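Local coordinates for protein putative phthiocerol dimycocerosate transporter LppX (Mycobacterium tuberculosis, PDB 2BYO) that probably carries phthiocerol dimycocerosates from the cell membrane to the outer membrane, with a hydrophobic cavity large enough for one such lipid, at residues 26-31 with 123-128; 135-140 with 144-149; 169-174 with 179-184. All blocks are in the same frame, centred on the assembly; numbering follows the deposited sequence.

Interaction 1. Residues 26-31 with 123-128. With HXA (docosa-4,7,10,13,16,19-hexaenoic acid), chain I.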
loop_
_atom_site.group_PDB
_atom_site.type_symbol
_atom_site.label_atom_id
_atom_site.label_comp_id
_atom_site.label_asym_id
_atom_site.label_seq_id
_atom_site.Cartn_x
_atom_site.Cartn_y
_atom_site.Cartn_z
ATOM N N ALA A 26 -1.572 2.827 -19.083
ATOM C CA ALA A 26 -1.246 4.239 -19.075
ATOM C C ALA A 26 -1.940 4.932 -17.909
ATOM O O ALA A 26 -1.332 5.753 -17.223
ATOM C CB ALA A 26 -1.642 4.881 -20.391
ATOM N N GLU A 27 -3.212 4.601 -17.692
ATOM C CA GLU A 27 -3.984 5.188 -16.608
ATOM C C GLU A 27 -3.419 4.791 -15.252
ATOM O O GLU A 27 -3.361 5.618 -14.347
ATOM C CB GLU A 27 -5.459 4.797 -16.716
ATOM C CG GLU A 27 -6.386 5.435 -15.676
ATOM C CD GLU A 27 -6.511 6.947 -15.820
ATOM O OE1 GLU A 27 -7.284 7.553 -15.049
ATOM O OE2 GLU A 27 -5.852 7.540 -16.695
ATOM N N ILE A 28 -2.993 3.536 -15.102
ATOM C CA ILE A 28 -2.350 3.123 -13.847
ATOM C C ILE A 28 -1.018 3.869 -13.642
ATOM O O ILE A 28 -0.705 4.294 -12.527
ATOM C CB ILE A 28 -2.101 1.605 -13.781
ATOM C CG1 ILE A 28 -3.429 0.842 -13.839
ATOM C CG2 ILE A 28 -1.340 1.247 -12.493
ATOM C CD1 ILE A 28 -3.262 -0.622 -14.145
ATOM N N ARG A 29 -0.235 4.029 -14.702
ATOM C CA ARG A 29 1.011 4.796 -14.591
ATOM C C ARG A 29 0.768 6.246 -14.174
ATOM O O ARG A 29 1.550 6.805 -13.412
ATOM C CB ARG A 29 1.816 4.762 -15.877
ATOM C CG ARG A 29 2.678 3.547 -16.002
ATOM C CD ARG A 29 3.403 3.551 -17.331
ATOM N NE ARG A 29 4.522 2.606 -17.353
ATOM C CZ ARG A 29 4.593 1.502 -18.106
ATOM N NH1 ARG A 29 5.681 0.736 -18.027
ATOM N NH2 ARG A 29 3.611 1.154 -18.943
ATOM N N GLN A 30 -0.314 6.846 -14.659
ATOM C CA GLN A 30 -0.711 8.171 -14.189
ATOM C C GLN A 30 -0.920 8.208 -12.663
ATOM O O GLN A 30 -0.500 9.171 -12.018
ATOM C CB GLN A 30 -1.972 8.655 -14.898
ATOM C CG GLN A 30 -1.788 8.988 -16.370
ATOM C CD GLN A 30 -1.270 10.406 -16.631
ATOM O OE1 GLN A 30 -1.179 11.231 -15.725
ATOM N NE2 GLN A 30 -0.944 10.689 -17.883
ATOM N N SER A 31 -1.563 7.185 -12.084
ATOM C CA SER A 31 -1.782 7.179 -10.625
ATOM C C SER A 31 -0.505 6.909 -9.858
ATOM O O SER A 31 -0.316 7.459 -8.780
ATOM C CB SER A 31 -2.876 6.193 -10.170
ATOM O OG SER A 31 -2.452 4.848 -10.287
ATOM N N GLN A 123 6.414 -1.292 -9.909
ATOM C CA GLN A 123 6.694 -2.711 -10.086
ATOM C C GLN A 123 6.814 -2.921 -11.584
ATOM O O GLN A 123 6.430 -2.031 -12.352
ATOM C CB GLN A 123 5.541 -3.555 -9.532
ATOM C CG GLN A 123 4.166 -3.246 -10.150
ATOM C CD GLN A 123 3.106 -4.246 -9.732
ATOM O OE1 GLN A 123 2.727 -4.315 -8.561
ATOM N NE2 GLN A 123 2.623 -5.030 -10.689
ATOM N N LEU A 124 7.322 -4.067 -12.025
ATOM C CA LEU A 124 7.268 -4.351 -13.453
ATOM C C LEU A 124 5.786 -4.456 -13.827
ATOM O O LEU A 124 5.170 -5.525 -13.754
ATOM C CB LEU A 124 8.085 -5.589 -13.844
ATOM C CG LEU A 124 9.619 -5.471 -13.717
ATOM C CD1 LEU A 124 10.319 -6.405 -14.711
ATOM C CD2 LEU A 124 10.140 -4.035 -13.905
ATOM N N LEU A 125 5.231 -3.291 -14.174
ATOM C CA LEU A 125 3.842 -3.129 -14.596
ATOM C C LEU A 125 3.573 -3.889 -15.880
ATOM O O LEU A 125 2.458 -4.334 -16.112
ATOM C CB LEU A 125 3.503 -1.646 -14.806
ATOM C CG LEU A 125 2.775 -0.909 -13.686
ATOM C CD1 LEU A 125 2.674 0.556 -14.045
ATOM C CD2 LEU A 125 1.389 -1.494 -13.453
ATOM N N SER A 126 4.583 -3.995 -16.738
ATOM C CA SER A 126 4.616 -5.087 -17.698
ATOM C C SER A 126 4.915 -6.299 -16.830
ATOM O O SER A 126 5.767 -6.238 -15.948
ATOM C CB SER A 126 5.695 -4.885 -18.758
ATOM O OG SER A 126 5.614 -5.889 -19.757
ATOM N N GLY A 127 4.206 -7.390 -17.066
ATOM C CA GLY A 127 4.160 -8.483 -16.105
ATOM C C GLY A 127 2.749 -8.528 -15.576
ATOM O O GLY A 127 2.187 -9.604 -15.398
ATOM N N VAL A 128 2.174 -7.349 -15.331
ATOM C CA VAL A 128 0.750 -7.258 -15.025
ATOM C C VAL A 128 -0.026 -7.684 -16.274
ATOM O O VAL A 128 0.220 -7.184 -17.375
ATOM C CB VAL A 128 0.316 -5.843 -14.582
ATOM C CG1 VAL A 128 -1.193 -5.779 -14.361
ATOM C CG2 VAL A 128 1.043 -5.442 -13.314
HETATM C C1 HXA I . 8.331 6.311 -4.394
HETATM O O1 HXA I . 9.550 6.563 -4.558
HETATM O O2 HXA I . 7.776 5.294 -4.868
HETATM C C2 HXA I . 7.502 7.297 -3.595
HETATM C C3 HXA I . 6.557 6.584 -2.623
HETATM C C4 HXA I . 6.314 7.420 -1.361
HETATM C C5 HXA I . 4.879 7.943 -1.242
HETATM C C6 HXA I . 4.082 7.243 -0.136
HETATM C C7 HXA I . 2.912 6.437 -0.684
HETATM C C8 HXA I . 2.605 5.237 0.203
HETATM C C9 HXA I . 1.412 4.447 -0.340
HETATM C C10 HXA I . 1.806 3.108 -0.967
HETATM C C11 HXA I . 1.999 3.180 -2.485
HETATM C C12 HXA I . 0.845 2.544 -3.263
HETATM C C13 HXA I . 1.029 1.035 -3.472
HETATM C C14 HXA I . 1.445 0.667 -4.901
HETATM C C15 HXA I . 0.412 -0.230 -5.586
HETATM C C16 HXA I . 0.916 -0.687 -6.952
HETATM C C17 HXA I . -0.217 -1.149 -7.861
HETATM C C18 HXA I . 0.291 -2.180 -8.874
HETATM C C19 HXA I . -0.575 -2.258 -10.130
HETATM C C20 HXA I . -1.777 -3.174 -9.925
HETATM C C21 HXA I . -2.614 -3.293 -11.198
HETATM C C22 HXA I . -4.049 -3.718 -10.941
#
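Leu125 sets its two methyl groups against two neighbouring side chains of helix 22-36: CD1 lies alongside the aliphatic part of Arg29, 3.6 Å from its CG, while CD2 faces Ile28, 4.0 Å from its CG2. The fork of one leucine thus straddles a successive pair of helix residues, although the backbones stay well apart, with Arg29 CA and Leu125 CA 8.4 Å from each other. Arg29 and Leu125 run past one another in opposite directions. Extended from CG to NE, the arginine lays its methylenes along the leucine and its guanidinium arrives beyond, with Leu125 CD1 set obliquely to that group and displaced toward its rim. The guanidinium itself belongs to the outer side of the contact, next to a bound acetate that probably came from the crystallisation liquor. Ile28 meets the leucine at a slant instead: CG2, anti to the backbone N, faces the leucine, while CG1, beside that N (chi1 -62°), carries CD1 to the lipid.

This second branch, CG1 and CD1, points to the lipid cavity of the U-shaped beta-half-barrel. Ile28 CD1 comes within 4.0 Å of C21 of the docosahexaenoic acid, and Leu125 CD2 lies 3.9 Å from C19, so a helix and an irregular loop approach the same end of the acyl chain. The loop also brings Gln123 to the lipid: its extended side chain places OE1 3.3 Å from C18. Loop 123-128 is turned on itself by the bond from Val128 N to Leu125 O. On the helix, Ser31 OG donates to Ile28 O at 2.9 Å. Leu125 also touches Leu25 and Leu32 of the helix, and Ile28 packs on Val171 in strand 167-174.

Interaction 2. Residues 135-140 with 144-149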
loop_
_atom_site.group_PDB
_atom_site.type_symbol
_atom_site.label_atom_id
_atom_site.label_comp_id
_atom_site.label_asym_id
_atom_site.label_seq_id
_atom_site.Cartn_x
_atom_site.Cartn_y
_atom_site.Cartn_z
ATOM N N GLY A 135 -15.303 -0.146 -14.482
ATOM C CA GLY A 135 -16.226 0.965 -14.359
ATOM C C GLY A 135 -15.929 1.845 -13.166
ATOM O O GLY A 135 -14.824 1.822 -12.612
ATOM N N THR A 136 -16.934 2.618 -12.772
ATOM C CA THR A 136 -16.774 3.680 -11.796
ATOM C C THR A 136 -17.336 3.237 -10.449
ATOM O O THR A 136 -18.398 2.629 -10.380
ATOM C CB THR A 136 -17.461 4.963 -12.277
ATOM O OG1 THR A 136 -16.806 5.440 -13.459
ATOM C CG2 THR A 136 -17.410 6.053 -11.217
ATOM N N GLU A 137 -16.577 3.515 -9.393
ATOM C CA GLU A 137 -16.977 3.267 -8.015
ATOM C C GLU A 137 -16.589 4.480 -7.150
ATOM O O GLU A 137 -15.507 5.059 -7.325
ATOM C CB GLU A 137 -16.285 2.006 -7.498
ATOM C CG GLU A 137 -16.671 1.604 -6.076
ATOM C CD GLU A 137 -15.980 0.330 -5.612
ATOM O OE1 GLU A 137 -15.779 -0.580 -6.444
ATOM O OE2 GLU A 137 -15.644 0.240 -4.405
ATOM N N VAL A 138 -17.489 4.872 -6.248
ATOM C CA VAL A 138 -17.258 5.996 -5.349
ATOM C C VAL A 138 -16.648 5.469 -4.052
ATOM O O VAL A 138 -17.179 4.546 -3.438
ATOM C CB VAL A 138 -18.552 6.790 -5.058
ATOM C CG1 VAL A 138 -18.255 8.003 -4.169
ATOM C CG2 VAL A 138 -19.198 7.252 -6.366
ATOM N N ILE A 139 -15.506 6.037 -3.675
ATOM C CA ILE A 139 -14.833 5.710 -2.419
ATOM C C ILE A 139 -14.559 7.012 -1.694
ATOM O O ILE A 139 -13.896 7.895 -2.249
ATOM C CB ILE A 139 -13.488 4.989 -2.653
ATOM C CG1 ILE A 139 -13.717 3.626 -3.304
ATOM C CG2 ILE A 139 -12.737 4.819 -1.339
ATOM C CD1 ILE A 139 -12.459 3.005 -3.826
ATOM N N ASP A 140 -15.060 7.134 -0.461
ATOM C CA ASP A 140 -14.870 8.345 0.352
ATOM C C ASP A 140 -15.306 9.598 -0.405
ATOM O O ASP A 140 -14.630 10.626 -0.376
ATOM C CB ASP A 140 -13.396 8.492 0.770
ATOM C CG ASP A 140 -12.931 7.390 1.694
ATOM O OD1 ASP A 140 -13.747 6.915 2.515
ATOM O OD2 ASP A 140 -11.738 7.018 1.609
ATOM N N THR A 144 -13.996 7.051 -8.778
ATOM C CA THR A 144 -12.761 6.397 -9.173
ATOM C C THR A 144 -13.005 5.384 -10.275
ATOM O O THR A 144 -14.078 4.819 -10.370
ATOM C CB THR A 144 -12.075 5.652 -8.000
ATOM O OG1 THR A 144 -12.864 4.532 -7.599
ATOM C CG2 THR A 144 -11.835 6.554 -6.809
ATOM N N THR A 145 -11.988 5.178 -11.103
ATOM C CA THR A 145 -11.986 4.136 -12.113
ATOM C C THR A 145 -11.431 2.887 -11.455
ATOM O O THR A 145 -10.319 2.912 -10.907
ATOM C CB THR A 145 -11.075 4.539 -13.282
ATOM O OG1 THR A 145 -11.515 5.790 -13.837
ATOM C CG2 THR A 145 -11.067 3.482 -14.347
ATOM N N LYS A 146 -12.214 1.812 -11.484
ATOM C CA LYS A 146 -11.809 0.535 -10.931
ATOM C C LYS A 146 -11.191 -0.289 -12.047
ATOM O O LYS A 146 -11.817 -0.497 -13.078
ATOM C CB LYS A 146 -13.010 -0.198 -10.335
ATOM C CG LYS A 146 -12.666 -1.512 -9.662
ATOM C CD LYS A 146 -13.929 -2.267 -9.269
ATOM C CE LYS A 146 -13.600 -3.576 -8.540
ATOM N NZ LYS A 146 -14.831 -4.345 -8.210
ATOM N N ILE A 147 -9.950 -0.717 -11.851
ATOM C CA ILE A 147 -9.246 -1.531 -12.824
ATOM C C ILE A 147 -8.669 -2.729 -12.103
ATOM O O ILE A 147 -7.936 -2.577 -11.130
ATOM C CB ILE A 147 -8.105 -0.763 -13.535
ATOM C CG1 ILE A 147 -8.654 0.485 -14.221
ATOM C CG2 ILE A 147 -7.409 -1.668 -14.583
ATOM C CD1 ILE A 147 -7.601 1.354 -14.856
ATOM N N THR A 148 -9.020 -3.916 -12.584
ATOM C CA THR A 148 -8.503 -5.159 -12.049
ATOM C C THR A 148 -7.406 -5.671 -12.953
ATOM O O THR A 148 -7.331 -5.316 -14.119
ATOM C CB THR A 148 -9.600 -6.236 -11.964
ATOM O OG1 THR A 148 -10.206 -6.402 -13.253
ATOM C CG2 THR A 148 -10.664 -5.841 -10.964
ATOM N N GLY A 149 -6.576 -6.543 -12.415
ATOM C CA GLY A 149 -5.455 -7.095 -13.169
ATOM C C GLY A 149 -4.854 -8.237 -12.391
ATOM O O GLY A 149 -5.226 -8.462 -11.240
HETATM O O HOH W 1 -13.045 1.135 -15.343
HETATM O O HOH W 2 -15.484 -3.181 -5.979
#
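Thr144 and Glu137 make the tight end of this beta hairpin, where one carbonyl oxygen is gripped twice. Glu137 O receives Thr144 N at 2.9 Å and Thr144 OG1 at 2.7 Å, and the two donors come from opposite faces of the carbonyl plane. OG1 sits between the backbone N and the carbonyl carbon (chi1 68°), which points the hydroxyl across at Glu137 O. Glu137 N returns a bond to Thr144 O, in the plane of that carbonyl, completing an antiparallel hydrogen-bonded pair. Ile139 CD1 lies across the same threonine, 4.1 Å from OG1, on the buried side near Trp172 and Val182.

Toward Gly135 the contact becomes looser and hydrated. Lys146 N still makes a nearly straight bond to Gly135 O, 2.8 Å long, but in the reverse direction water 1 mediates, accepting from Gly135 N and donating to Lys146 O. On the sheet face shared with Thr144, the extended chains of Glu137 and Lys146 cross, with Lys146 CD 3.8 Å from Glu137 OE1.

Their charges remain short of a salt bridge, Glu137 OE1 and Lys146 NZ being 4.3 Å apart, and a second water, water 2, joins those two atoms. Glu137 OE1 also accepts from Trp172 NE1 of strand 167-174; the nearby ammonium would be expected to stabilise the carboxylate in its charged form.

Interaction 3. Residues 169-174 with 179-184. With HXA (docosa-4,7,10,13,16,19-hexaenoic acid), chain I.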
loop_
_atom_site.group_PDB
_atom_site.type_symbol
_atom_site.label_atom_id
_atom_site.label_comp_id
_atom_site.label_asym_id
_atom_site.label_seq_id
_atom_site.Cartn_x
_atom_site.Cartn_y
_atom_site.Cartn_z
ATOM N N ALA A 169 -5.399 -8.410 -8.390
ATOM C CA ALA A 169 -5.266 -7.142 -7.719
ATOM C C ALA A 169 -6.261 -6.160 -8.331
ATOM O O ALA A 169 -6.816 -6.411 -9.419
ATOM C CB ALA A 169 -3.845 -6.624 -7.852
ATOM N N THR A 170 -6.493 -5.062 -7.618
ATOM C CA THR A 170 -7.400 -4.014 -8.065
ATOM C C THR A 170 -6.844 -2.651 -7.673
ATOM O O THR A 170 -6.229 -2.517 -6.615
ATOM C CB THR A 170 -8.790 -4.160 -7.427
ATOM O OG1 THR A 170 -9.262 -5.505 -7.594
ATOM C CG2 THR A 170 -9.804 -3.164 -8.083
ATOM N N VAL A 171 -7.028 -1.657 -8.540
ATOM C CA VAL A 171 -6.708 -0.273 -8.198
ATOM C C VAL A 171 -7.917 0.601 -8.496
ATOM O O VAL A 171 -8.681 0.314 -9.425
ATOM C CB VAL A 171 -5.472 0.283 -8.967
ATOM C CG1 VAL A 171 -4.214 -0.519 -8.620
ATOM C CG2 VAL A 171 -5.701 0.310 -10.476
ATOM N N TRP A 172 -8.072 1.657 -7.704
ATOM C CA TRP A 172 -9.130 2.638 -7.885
ATOM C C TRP A 172 -8.488 4.004 -8.040
ATOM O O TRP A 172 -7.819 4.495 -7.116
ATOM C CB TRP A 172 -10.047 2.641 -6.673
ATOM C CG TRP A 172 -10.954 1.444 -6.542
ATOM C CD1 TRP A 172 -12.247 1.359 -6.963
ATOM C CD2 TRP A 172 -10.655 0.187 -5.910
ATOM N NE1 TRP A 172 -12.770 0.129 -6.652
ATOM C CE2 TRP A 172 -11.816 -0.614 -6.009
ATOM C CE3 TRP A 172 -9.518 -0.349 -5.287
ATOM C CZ2 TRP A 172 -11.879 -1.914 -5.492
ATOM C CZ3 TRP A 172 -9.582 -1.640 -4.777
ATOM C CH2 TRP A 172 -10.752 -2.410 -4.892
ATOM N N ILE A 173 -8.694 4.613 -9.205
ATOM C CA ILE A 173 -7.969 5.805 -9.609
ATOM C C ILE A 173 -8.938 6.954 -9.755
ATOM O O ILE A 173 -9.887 6.871 -10.531
ATOM C CB ILE A 173 -7.214 5.587 -10.949
ATOM C CG1 ILE A 173 -6.185 4.459 -10.793
ATOM C CG2 ILE A 173 -6.513 6.874 -11.402
ATOM C CD1 ILE A 173 -5.706 3.901 -12.103
ATOM N N ALA A 174 -8.677 8.036 -9.020
ATOM C CA ALA A 174 -9.567 9.196 -8.996
ATOM C C ALA A 174 -9.824 9.703 -10.408
ATOM O O ALA A 174 -8.919 9.690 -11.261
ATOM C CB ALA A 174 -8.968 10.305 -8.146
ATOM N N HIS A 179 -5.657 11.950 -10.605
ATOM C CA HIS A 179 -5.201 10.556 -10.777
ATOM C C HIS A 179 -4.757 9.900 -9.469
ATOM O O HIS A 179 -3.944 8.986 -9.485
ATOM C CB HIS A 179 -4.079 10.473 -11.818
ATOM C CG HIS A 179 -4.537 10.725 -13.222
ATOM N ND1 HIS A 179 -4.307 11.912 -13.878
ATOM C CD2 HIS A 179 -5.206 9.939 -14.095
ATOM C CE1 HIS A 179 -4.819 11.853 -15.091
ATOM N NE2 HIS A 179 -5.366 10.663 -15.252
ATOM N N HIS A 180 -5.295 10.347 -8.338
ATOM C CA HIS A 180 -4.865 9.804 -7.048
ATOM C C HIS A 180 -5.146 8.315 -7.026
ATOM O O HIS A 180 -6.189 7.873 -7.510
ATOM C CB HIS A 180 -5.614 10.436 -5.875
ATOM C CG HIS A 180 -5.175 11.826 -5.548
ATOM N ND1 HIS A 180 -6.060 12.804 -5.135
ATOM C CD2 HIS A 180 -3.951 12.400 -5.560
ATOM C CE1 HIS A 180 -5.393 13.922 -4.909
ATOM N NE2 HIS A 180 -4.113 13.704 -5.154
ATOM N N LEU A 181 -4.216 7.551 -6.472
ATOM C CA LEU A 181 -4.451 6.137 -6.238
ATOM C C LEU A 181 -5.244 6.027 -4.936
ATOM O O LEU A 181 -4.661 5.879 -3.851
ATOM C CB LEU A 181 -3.120 5.378 -6.162
ATOM C CG LEU A 181 -3.234 3.851 -6.036
ATOM C CD1 LEU A 181 -4.005 3.222 -7.207
ATOM C CD2 LEU A 181 -1.832 3.234 -5.952
ATOM N N VAL A 182 -6.566 6.139 -5.039
ATOM C CA VAL A 182 -7.426 6.203 -3.847
ATOM C C VAL A 182 -7.345 4.879 -3.076
ATOM O O VAL A 182 -7.239 4.858 -1.844
ATOM C CB VAL A 182 -8.893 6.535 -4.220
ATOM C CG1 VAL A 182 -9.783 6.571 -2.975
ATOM C CG2 VAL A 182 -8.967 7.859 -4.952
ATOM N N ARG A 183 -7.352 3.777 -3.816
ATOM C CA ARG A 183 -7.260 2.470 -3.214
ATOM C C ARG A 183 -6.537 1.469 -4.122
ATOM O O ARG A 183 -6.569 1.565 -5.363
ATOM C CB ARG A 183 -8.671 1.981 -2.850
ATOM C CG ARG A 183 -8.764 0.629 -2.137
ATOM C CD ARG A 183 -10.183 0.385 -1.619
ATOM N NE ARG A 183 -10.480 1.246 -0.473
ATOM C CZ ARG A 183 -11.678 1.375 0.085
ATOM N NH1 ARG A 183 -12.728 0.728 -0.404
ATOM N NH2 ARG A 183 -11.832 2.174 1.137
ATOM N N ALA A 184 -5.875 0.518 -3.471
ATOM C CA ALA A 184 -5.247 -0.609 -4.135
ATOM C C ALA A 184 -5.402 -1.821 -3.242
ATOM O O ALA A 184 -5.252 -1.726 -2.027
ATOM C CB ALA A 184 -3.785 -0.314 -4.386
HETATM C C1 HXA I . 8.331 6.311 -4.394
HETATM O O1 HXA I . 9.550 6.563 -4.558
HETATM O O2 HXA I . 7.776 5.294 -4.868
HETATM C C2 HXA I . 7.502 7.297 -3.595
HETATM C C3 HXA I . 6.557 6.584 -2.623
HETATM C C4 HXA I . 6.314 7.420 -1.361
HETATM C C5 HXA I . 4.879 7.943 -1.242
HETATM C C6 HXA I . 4.082 7.243 -0.136
HETATM C C7 HXA I . 2.912 6.437 -0.684
HETATM C C8 HXA I . 2.605 5.237 0.203
HETATM C C9 HXA I . 1.412 4.447 -0.340
HETATM C C10 HXA I . 1.806 3.108 -0.967
HETATM C C11 HXA I . 1.999 3.180 -2.485
HETATM C C12 HXA I . 0.845 2.544 -3.263
HETATM C C13 HXA I . 1.029 1.035 -3.472
HETATM C C14 HXA I . 1.445 0.667 -4.901
HETATM C C15 HXA I . 0.412 -0.230 -5.586
HETATM C C16 HXA I . 0.916 -0.687 -6.952
HETATM C C17 HXA I . -0.217 -1.149 -7.861
HETATM C C18 HXA I . 0.291 -2.180 -8.874
HETATM C C19 HXA I . -0.575 -2.258 -10.130
HETATM C C20 HXA I . -1.777 -3.174 -9.925
HETATM C C21 HXA I . -2.614 -3.293 -11.198
HETATM C C22 HXA I . -4.049 -3.718 -10.941
HETATM O O HOH W 3 -8.181 11.969 -12.467
#
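Val171 and Leu181 form the apolar centre, with Leu181 CD1 3.7 Å from Val171 CB. Leu181 CG stands anti to the backbone N (chi1 -175°), which swings one methyl onto the valine and leaves CD2 for the docosahexaenoic acid, 3.9 Å from its C12. Val171 CG1 meets the lipid farther along the acyl chain, 3.8 Å from C20. The two residues therefore line the lipid cavity with branches that also pack on each other. Ala184 CB adds to the patch beside Val171 CG1, and Ile173 lies across from Leu181.

On the other face of the sheet, Trp172 and Arg183 pair. The aliphatic stem of the arginine passes obliquely over one face of the indole: CD makes a CH-pi contact 4.1 Å from the centroid of the six-membered ring, offset toward the rim, while CG approaches CE3 to 3.4 Å. Thr170 CG2 lies on the opposite ring face. A bend at chi3 (-72°) carries the guanidinium off, its plane 79° from that of the indole, and Arg183 NE donates to Thr196.

Between these faces the backbone carries a classic beta bulge, Val182 and Arg183 both facing Trp172. Trp172 N bonds Arg183 O at 2.8 Å, but the bonds to Trp172 O from Val182 N and Arg183 N are both weak. Past the bulge, Ala174 N donates to His180 O in a nearly straight bond. At the polar end, water 3 bridges Ala174 O and His179 N, and His180 NE2 binds a zinc ion while its ring stacks on Trp200.

The hairpin lies between strands 142-151 and 191-198: Trp172 packs on Thr144 and Lys146, Arg183 on Gln194. Helix 22-36 runs along the cavity side, where Ser31 touches Ile173 and Thr35 meets Leu181.

Overall arrangement
From the N terminus, helix 22-36 comes first, and interaction 1 closes a long loop by bringing it to the segment before strand 129-139, after strands 40-49 to 99-105 and helix 106-112 have intervened. Interactions 2 and 3 follow in series, each closing a short beta hairpin; none of the three nests in or crosses another. The hairpins are neighbours in the antiparallel sheet, joined by probable hydrogen bonds from Thr145 N to Ile173 O and from Ala169 N to Gly149 O. Helix residues Glu27, Gln30 and Ser31 pack on His179, tying interaction 1 to interaction 3, and Ile28 meets Ile147 of interaction 2. Interactions 1 and 3 share the docosahexaenoic acid.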